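Local coordinates for protein nisin leader peptide-processing serine protease NisP (Lactococcus lactis subsp. lactis, PDB 4MZD) that removes the leader peptide from precursor nisin, probably as a subtilisin-like serine endopeptidase, and also cuts its own chain near the C-terminus, at residues Val243-Asn248 with Gly351-Thr356; Ile286-Asp292 with Ala307-Gly313. All blocks are in the same frame, centred on the assembly; numbering follows the deposited sequence.

Interaction 1: residues Val243-Asn248 with Gly351-Thr356; sequences VAALGN and GNSFAT
N248 and N352 pass alongside each other head to tail, their amide planes 65° apart, and each uses one end of its amide to hold the facing segment. N248 OD1 takes the backbone N of N352 at 2.9 Å in a nearly straight bond, with the donor only a little tilted from the carbonyl plane. In return, the N352 amide reaches to the turn after strand 241-245. A first torsion of -70°, which sets CG trans to the carbonyl carbon, carries ND2 to within 3.0 Å of L246 O. That oxygen lies almost in the N352 amide plane, yet ND2 stands above the L246 carbonyl, 66° out of its plane. S301 OG is a second partner of ND2, which should help fix the rotation of the amide.

T356 packs against the strand. Its OG1 bonds to N352 O at 2.8 Å, on the opposite face of that carbonyl from T356 N, which also bonds there. OG1 is pressed against A245 as well, 3.1 Å from its CB. The methyl CG2 lies 3.9 Å from V243 CG1.

S353, of the predicted charge relay, lies between these two anchors, its OG bonded to H147 NE2 and to the O of the C-terminal R488. N248 ND2 bonds to that same oxygen. With OD1 held by N352 N, ND2 faces the R488 oxygen, an arrangement consistent with the oxyanion-hole asparagine of subtilisins beside the nucleophile loop.

Interaction 2: residues Ile286-Asp292 with Ala307-Gly313; sequences IAVGGID and AIYAPAG
I291 O draws the chain after strand 308-311 back against its neighbour: A312 N reaches it at 2.8 Å, and G313 N shares the same oxygen at 3.3 Å. Upstream, four backbone bonds join the strands in parallel register: I308 N to A287 O, G289 N to I308 O, A310 N to G289 O and I291 N to A310 O. CA-H...O contacts fill in between them, among them V288 CA to I308 O at 3.2 Å. The axes of strands 286-291 and 308-311 diverge by 44°, a strong twist between neighbours.

Two glycines let side chains lie directly on the backbone. Y309 sets CD1 3.4 Å from G289 C, and G290 N approaches the edge of its ring, near the ring plane; the phenol oxygen is tied to G304 N. At the next residue, on the other face, A312 CB meets G290 CA at 3.6 Å.

I291 turns CG1 into the crowded position between its backbone N and carbonyl carbon (chi1 52°), putting it 3.5 Å from A310 O, while CG2 crosses to Y309 CB at 3.8 Å. V288 and I308 lie side by side and point the same way, with their CG2 methyls 3.9 Å apart. Both rest on V359 of helix 356-370, and I286 continues this apolar row.

The pair forms one edge of the largely parallel central sheet of the subtilisin-like fold: strand 308-311 adds to strand 286-291 through a loop without helix, and a helical layer packs over the V288 and I308 face.

Interaction 2 lies within the chain loop closed by interaction 1, their centres about 7 Å apart. Strands 241-245 and 286-291 are sheet neighbours, probably bonded through A244 N to I286 O and L246 N to V288 O, both 2.9 Å. S301 OG, a partner of N352, also bonds to G290 N, and N352 OD1 lies 3.0 Å from G290 N. K358 NZ likewise bonds to F354 O and P311 O, and A355 CB packs against A310 O at 3.3 Å. The predicted nucleophile S353 belongs to interaction 1; the side chain of A312 in interaction 2 comes to about 7 Å from that of S353, near the predicted triad but not touching it.

Interaction 1: residues Val243-Asn248 with Gly351-Thr356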
loop_
_atom_site.group_PDB
_atom_site.type_symbol
_atom_site.label_atom_id
_atom_site.label_comp_id
_atom_site.label_asym_id
_atom_site.label_seq_id
_atom_site.Cartn_x
_atom_site.Cartn_y
_atom_site.Cartn_z
ATOM N N VAL A 243 7.077 2.759 0.736
ATOM C CA VAL A 243 6.591 1.394 0.900
ATOM C C VAL A 243 5.416 1.246 -0.058
ATOM O O VAL A 243 4.467 2.025 0.006
ATOM C CB VAL A 243 6.125 1.166 2.356
ATOM C CG1 VAL A 243 5.732 -0.280 2.595
ATOM C CG2 VAL A 243 7.203 1.608 3.346
ATOM N N ALA A 244 5.485 0.273 -0.963
ATOM C CA ALA A 244 4.533 0.200 -2.067
ATOM C C ALA A 244 3.999 -1.209 -2.272
ATOM O O ALA A 244 4.740 -2.198 -2.159
ATOM C CB ALA A 244 5.188 0.699 -3.352
ATOM N N ALA A 245 2.721 -1.291 -2.624
ATOM C CA ALA A 245 2.067 -2.578 -2.845
ATOM C C ALA A 245 2.428 -3.235 -4.169
ATOM O O ALA A 245 2.285 -2.619 -5.227
ATOM C CB ALA A 245 0.579 -2.387 -2.825
ATOM N N LEU A 246 2.827 -4.500 -4.125
ATOM C CA LEU A 246 2.842 -5.318 -5.332
ATOM C C LEU A 246 1.420 -5.471 -5.859
ATOM O O LEU A 246 0.459 -5.404 -5.103
ATOM C CB LEU A 246 3.416 -6.701 -5.038
ATOM C CG LEU A 246 4.914 -6.788 -4.764
ATOM C CD1 LEU A 246 5.279 -8.189 -4.324
ATOM C CD2 LEU A 246 5.724 -6.382 -5.986
ATOM N N GLY A 247 1.289 -5.711 -7.160
ATOM C CA GLY A 247 -0.021 -5.884 -7.760
ATOM C C GLY A 247 -0.755 -7.117 -7.266
ATOM O O GLY A 247 -0.163 -8.018 -6.666
ATOM N N ASN A 248 -2.058 -7.147 -7.540
ATOM C CA ASN A 248 -2.923 -8.264 -7.162
ATOM C C ASN A 248 -3.308 -9.108 -8.378
ATOM O O ASN A 248 -4.463 -9.516 -8.520
ATOM C CB ASN A 248 -4.215 -7.758 -6.508
ATOM C CG ASN A 248 -3.977 -6.972 -5.237
ATOM O OD1 ASN A 248 -3.207 -7.372 -4.361
ATOM N ND2 ASN A 248 -4.674 -5.849 -5.116
ATOM N N GLY A 351 -6.515 -7.480 -0.421
ATOM C CA GLY A 351 -5.599 -6.967 -1.421
ATOM C C GLY A 351 -4.298 -6.483 -0.815
ATOM O O GLY A 351 -4.222 -6.158 0.381
ATOM N N ASN A 352 -3.262 -6.411 -1.644
ATOM C CA ASN A 352 -1.956 -6.006 -1.146
ATOM C C ASN A 352 -1.932 -4.576 -0.624
ATOM O O ASN A 352 -1.031 -4.202 0.130
ATOM C CB ASN A 352 -0.893 -6.211 -2.217
ATOM C CG ASN A 352 -0.623 -7.678 -2.473
ATOM O OD1 ASN A 352 -1.057 -8.540 -1.701
ATOM N ND2 ASN A 352 0.098 -7.974 -3.547
ATOM N N SER A 353 -2.917 -3.775 -1.017
ATOM C CA SER A 353 -3.067 -2.447 -0.429
ATOM C C SER A 353 -3.245 -2.461 1.084
ATOM O O SER A 353 -3.084 -1.417 1.706
ATOM C CB SER A 353 -4.250 -1.713 -1.034
ATOM O OG SER A 353 -5.437 -2.436 -0.829
ATOM N N PHE A 354 -3.601 -3.609 1.659
ATOM C CA PHE A 354 -3.836 -3.715 3.091
ATOM C C PHE A 354 -2.711 -4.425 3.830
ATOM O O PHE A 354 -2.658 -4.383 5.061
ATOM C CB PHE A 354 -5.210 -4.330 3.343
ATOM C CG PHE A 354 -6.284 -3.603 2.616
ATOM C CD1 PHE A 354 -6.580 -2.285 2.954
ATOM C CD2 PHE A 354 -6.933 -4.174 1.539
ATOM C CE1 PHE A 354 -7.520 -1.573 2.249
ATOM C CE2 PHE A 354 -7.893 -3.461 0.833
ATOM C CZ PHE A 354 -8.185 -2.156 1.194
ATOM N N ALA A 355 -1.809 -5.054 3.073
ATOM C CA ALA A 355 -0.547 -5.561 3.609
ATOM C C ALA A 355 0.460 -4.420 3.739
ATOM O O ALA A 355 1.160 -4.294 4.743
ATOM C CB ALA A 355 0.003 -6.651 2.695
ATOM N N THR A 356 0.517 -3.587 2.705
ATOM C CA THR A 356 1.439 -2.461 2.619
ATOM C C THR A 356 1.420 -1.545 3.856
ATOM O O THR A 356 2.467 -1.278 4.433
ATOM C CB THR A 356 1.190 -1.713 1.292
ATOM O OG1 THR A 356 1.349 -2.643 0.216
ATOM C CG2 THR A 356 2.176 -0.585 1.085
#

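Interaction 2: residues Ile286-Asp292 with Ala307-Gly313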
loop_
_atom_site.group_PDB
_atom_site.type_symbol
_atom_site.label_atom_id
_atom_site.label_comp_id
_atom_site.label_asym_id
_atom_site.label_seq_id
_atom_site.Cartn_x
_atom_site.Cartn_y
_atom_site.Cartn_z
ATOM N N ILE A 286 10.429 -0.326 -0.536
ATOM C CA ILE A 286 10.049 -1.593 0.081
ATOM C C ILE A 286 8.785 -2.099 -0.598
ATOM O O ILE A 286 7.722 -1.500 -0.465
ATOM C CB ILE A 286 9.833 -1.424 1.593
ATOM C CG1 ILE A 286 11.145 -0.979 2.242
ATOM C CG2 ILE A 286 9.312 -2.714 2.215
ATOM C CD1 ILE A 286 11.045 -0.647 3.688
ATOM N N ALA A 287 8.925 -3.183 -1.357
ATOM C CA ALA A 287 7.800 -3.809 -2.048
ATOM C C ALA A 287 7.106 -4.780 -1.112
ATOM O O ALA A 287 7.762 -5.593 -0.455
ATOM C CB ALA A 287 8.280 -4.538 -3.296
ATOM N N VAL A 288 5.777 -4.700 -1.062
ATOM C CA VAL A 288 5.005 -5.513 -0.134
ATOM C C VAL A 288 3.975 -6.352 -0.878
ATOM O O VAL A 288 3.133 -5.829 -1.614
ATOM C CB VAL A 288 4.278 -4.650 0.917
ATOM C CG1 VAL A 288 3.570 -5.548 1.912
ATOM C CG2 VAL A 288 5.266 -3.707 1.615
ATOM N N GLY A 289 4.046 -7.665 -0.681
ATOM C CA GLY A 289 3.042 -8.571 -1.204
ATOM C C GLY A 289 2.167 -9.111 -0.091
ATOM O O GLY A 289 2.322 -8.749 1.086
ATOM N N GLY A 290 1.247 -9.994 -0.465
ATOM C CA GLY A 290 0.219 -10.444 0.448
ATOM C C GLY A 290 0.290 -11.907 0.806
ATOM O O GLY A 290 0.611 -12.750 -0.036
ATOM N N ILE A 291 0.002 -12.202 2.075
ATOM C CA ILE A 291 -0.246 -13.567 2.517
ATOM C C ILE A 291 -1.665 -13.709 3.054
ATOM O O ILE A 291 -2.319 -12.726 3.437
ATOM C CB ILE A 291 0.778 -14.055 3.584
ATOM C CG1 ILE A 291 0.878 -13.066 4.747
ATOM C CG2 ILE A 291 2.138 -14.323 2.951
ATOM C CD1 ILE A 291 1.586 -13.618 5.960
ATOM N N ASP A 292 -2.144 -14.946 3.072
ATOM C CA ASP A 292 -3.408 -15.257 3.705
ATOM C C ASP A 292 -3.183 -15.716 5.144
ATOM O O ASP A 292 -2.058 -15.686 5.651
ATOM C CB ASP A 292 -4.230 -16.259 2.879
ATOM C CG ASP A 292 -3.564 -17.613 2.736
ATOM O OD1 ASP A 292 -2.701 -17.976 3.572
ATOM O OD2 ASP A 292 -3.935 -18.335 1.783
ATOM N N ALA A 307 10.647 -8.973 -2.046
ATOM C CA ALA A 307 9.556 -8.358 -1.306
ATOM C C ALA A 307 9.462 -8.855 0.133
ATOM O O ALA A 307 10.063 -9.863 0.510
ATOM C CB ALA A 307 8.249 -8.597 -2.028
ATOM N N ILE A 308 8.705 -8.119 0.930
ATOM C CA ILE A 308 8.228 -8.599 2.215
ATOM C C ILE A 308 6.729 -8.821 2.073
ATOM O O ILE A 308 6.078 -8.157 1.260
ATOM C CB ILE A 308 8.545 -7.605 3.348
ATOM C CG1 ILE A 308 8.165 -8.191 4.710
ATOM C CG2 ILE A 308 7.856 -6.267 3.112
ATOM C CD1 ILE A 308 8.630 -7.345 5.878
ATOM N N TYR A 309 6.184 -9.756 2.843
ATOM C CA TYR A 309 4.770 -10.096 2.744
ATOM C C TYR A 309 4.063 -9.860 4.069
ATOM O O TYR A 309 4.649 -10.032 5.138
ATOM C CB TYR A 309 4.601 -11.553 2.297
ATOM C CG TYR A 309 5.149 -11.794 0.908
ATOM C CD1 TYR A 309 4.317 -11.768 -0.204
ATOM C CD2 TYR A 309 6.507 -12.013 0.707
ATOM C CE1 TYR A 309 4.819 -11.966 -1.474
ATOM C CE2 TYR A 309 7.018 -12.205 -0.559
ATOM C CZ TYR A 309 6.171 -12.175 -1.645
ATOM O OH TYR A 309 6.663 -12.367 -2.916
ATOM N N ALA A 310 2.805 -9.448 3.997
ATOM C CA ALA A 310 2.003 -9.274 5.201
ATOM C C ALA A 310 0.553 -9.623 4.874
ATOM O O ALA A 310 0.185 -9.744 3.705
ATOM C CB ALA A 310 2.133 -7.851 5.731
ATOM N N PRO A 311 -0.285 -9.811 5.904
ATOM C CA PRO A 311 -1.640 -10.300 5.616
ATOM C C PRO A 311 -2.481 -9.383 4.724
ATOM O O PRO A 311 -2.693 -8.209 5.045
ATOM C CB PRO A 311 -2.256 -10.453 7.011
ATOM C CG PRO A 311 -1.073 -10.781 7.874
ATOM C CD PRO A 311 0.028 -9.891 7.341
ATOM N N ALA A 312 -2.969 -9.972 3.631
ATOM C CA ALA A 312 -3.794 -9.319 2.623
ATOM C C ALA A 312 -5.101 -10.067 2.380
ATOM O O ALA A 312 -5.991 -9.543 1.722
ATOM C CB ALA A 312 -3.033 -9.200 1.314
ATOM N N GLY A 313 -5.192 -11.304 2.869
ATOM C CA GLY A 313 -6.374 -12.124 2.674
ATOM C C GLY A 313 -6.283 -13.049 1.471
ATOM O O GLY A 313 -5.197 -13.326 0.944
#